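Local coordinates for motility-associated killing factor MakB (Vibrio cholerae serotype O1, PDB 6W1W), which probably acts as one component of a tripartite cytotoxin whose proteins resemble alpha-pore-forming toxins, at residues T119-A124 with D278-L283. Residues are numbered along the deposited sequence; the frame is centred on the assembly and turned at random.
Sequences TLTNEA and DSLPAL
Thr121 and Ala124, one helical turn apart, face Leu280 and Leu283 where two long helices of the MakB helical bundle, 100-151 and 276-302, run antiparallel. Over these short segments the axes make an angle of 170° and approach to 9.2 Å, a spacing consistent with the small residues that one helix offers to two leucines. The elongated bundle is in keeping with the likeness of this three-component cytotoxin to alpha-pore-forming toxins.

The buried side is mostly apolar and built from few atoms. Thr121 lies level with Leu280, their CA atoms 7.1 Å apart. Its methyl, CG2, is anti to the backbone N and reaches across to the partner helix, 3.8 Å from the carbonyl oxygen of Leu280 and 4.3 Å from the CD2 methyl of the same residue. OG1, the other branch of Thr121, turns back beside its own backbone N and bonds to the carbonyl oxygen of Asn117 in the preceding turn, which satisfies the hydroxyl within its own helix; the CD2 methyl of Leu283 packs near it. Ile76 and Phe80 of helix 69-90 and Val19 and Leu16 of helix 9-35 pack on Leu280 and Leu283, so that four helices close this part of the core.

The other side is looser and more polar. Asn122 and Pro281, both partly exposed, start away from the partner helix; the OD1 of Asn122 accepts a weak hydrogen bond from the OG of Ser284, and Gln125 touches Pro281.

Back on the buried side, at the Ala124 end, the Leu280 CD1 methyl rests 4.3 Å from Ala124 CB and 4.0 Å from the carbonyl carbon of Ala124.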
loop_
_atom_site.group_PDB
_atom_site.type_symbol
_atom_site.label_atom_id
_atom_site.label_comp_id
_atom_site.label_asym_id
_atom_site.label_seq_id
_atom_site.Cartn_x
_atom_site.Cartn_y
_atom_site.Cartn_z
ATOM N N THR A 119 -21.200 -5.931 -2.890
ATOM C CA THR A 119 -20.907 -7.128 -2.108
ATOM C C THR A 119 -19.420 -7.465 -2.156
ATOM O O THR A 119 -18.758 -7.558 -1.116
ATOM C CB THR A 119 -21.754 -8.299 -2.609
ATOM O OG1 THR A 119 -23.101 -8.155 -2.136
ATOM C CG2 THR A 119 -21.188 -9.620 -2.108
ATOM N N LEU A 120 -18.870 -7.632 -3.361
ATOM C CA LEU A 120 -17.467 -8.015 -3.495
ATOM C C LEU A 120 -16.513 -6.943 -2.977
ATOM O O LEU A 120 -15.332 -7.235 -2.762
ATOM C CB LEU A 120 -17.154 -8.344 -4.957
ATOM C CG LEU A 120 -17.429 -9.775 -5.435
ATOM C CD1 LEU A 120 -16.689 -10.793 -4.567
ATOM C CD2 LEU A 120 -18.924 -10.082 -5.486
ATOM N N THR A 121 -16.993 -5.714 -2.770
ATOM C CA THR A 121 -16.170 -4.697 -2.122
ATOM C C THR A 121 -16.111 -4.921 -0.616
ATOM O O THR A 121 -15.028 -4.913 -0.021
ATOM C CB THR A 121 -16.704 -3.293 -2.424
ATOM O OG1 THR A 121 -16.489 -2.976 -3.804
ATOM C CG2 THR A 121 -16.005 -2.254 -1.558
ATOM N N ASN A 122 -17.270 -5.129 0.015
ATOM C CA ASN A 122 -17.297 -5.347 1.458
ATOM C C ASN A 122 -16.598 -6.641 1.851
ATOM O O ASN A 122 -16.080 -6.748 2.969
ATOM C CB ASN A 122 -18.738 -5.350 1.963
ATOM C CG ASN A 122 -19.376 -3.978 1.891
ATOM O OD1 ASN A 122 -18.686 -2.959 1.968
ATOM N ND2 ASN A 122 -20.697 -3.942 1.744
ATOM N N GLU A 123 -16.577 -7.633 0.960
ATOM C CA GLU A 123 -15.787 -8.830 1.219
ATOM C C GLU A 123 -14.298 -8.567 1.040
ATOM O O GLU A 123 -13.473 -9.191 1.716
ATOM C CB GLU A 123 -16.237 -9.978 0.313
ATOM C CG GLU A 123 -17.635 -10.492 0.624
ATOM C CD GLU A 123 -17.983 -11.750 -0.146
ATOM O OE1 GLU A 123 -17.150 -12.207 -0.962
ATOM O OE2 GLU A 123 -19.091 -12.284 0.068
ATOM N N ALA A 124 -13.935 -7.646 0.148
ATOM C CA ALA A 124 -12.529 -7.290 0.009
ATOM C C ALA A 124 -12.015 -6.565 1.243
ATOM O O ALA A 124 -10.823 -6.651 1.560
ATOM C CB ALA A 124 -12.315 -6.424 -1.231
ATOM N N ASP A 278 -11.258 2.970 6.040
ATOM C CA ASP A 278 -11.976 4.198 5.723
ATOM C C ASP A 278 -12.164 4.421 4.230
ATOM O O ASP A 278 -13.154 5.041 3.837
ATOM C CB ASP A 278 -11.252 5.417 6.316
ATOM C CG ASP A 278 -11.240 5.411 7.832
ATOM O OD1 ASP A 278 -12.322 5.255 8.442
ATOM O OD2 ASP A 278 -10.143 5.563 8.412
ATOM N N SER A 279 -11.251 3.924 3.394
ATOM C CA SER A 279 -11.298 4.141 1.951
ATOM C C SER A 279 -12.163 3.107 1.233
ATOM O O SER A 279 -12.971 3.462 0.369
ATOM C CB SER A 279 -9.881 4.134 1.376
ATOM O OG SER A 279 -9.232 2.898 1.623
ATOM N N LEU A 280 -11.994 1.825 1.562
ATOM C CA LEU A 280 -12.840 0.799 0.954
ATOM C C LEU A 280 -14.312 0.956 1.312
ATOM O O LEU A 280 -15.153 0.867 0.401
ATOM C CB LEU A 280 -12.327 -0.599 1.321
ATOM C CG LEU A 280 -11.375 -1.241 0.304
ATOM C CD1 LEU A 280 -11.130 -2.711 0.616
ATOM C CD2 LEU A 280 -11.908 -1.078 -1.109
ATOM N N PRO A 281 -14.704 1.176 2.574
ATOM C CA PRO A 281 -16.131 1.428 2.841
ATOM C C PRO A 281 -16.666 2.654 2.127
ATOM O O PRO A 281 -17.834 2.661 1.717
ATOM C CB PRO A 281 -16.184 1.591 4.367
ATOM C CG PRO A 281 -14.788 1.910 4.772
ATOM C CD PRO A 281 -13.922 1.146 3.822
ATOM N N ALA A 282 -15.850 3.698 1.962
ATOM C CA ALA A 282 -16.288 4.840 1.169
ATOM C C ALA A 282 -16.447 4.464 -0.299
ATOM O O ALA A 282 -17.297 5.031 -0.995
ATOM C CB ALA A 282 -15.306 5.998 1.328
ATOM N N LEU A 283 -15.652 3.506 -0.782
ATOM C CA LEU A 283 -15.848 3.004 -2.138
ATOM C C LEU A 283 -17.098 2.136 -2.227
ATOM O O LEU A 283 -17.821 2.179 -3.230
ATOM C CB LEU A 283 -14.619 2.221 -2.595
ATOM C CG LEU A 283 -14.551 1.942 -4.098
ATOM C CD1 LEU A 283 -13.723 3.017 -4.801
ATOM C CD2 LEU A 283 -14.011 0.544 -4.381
#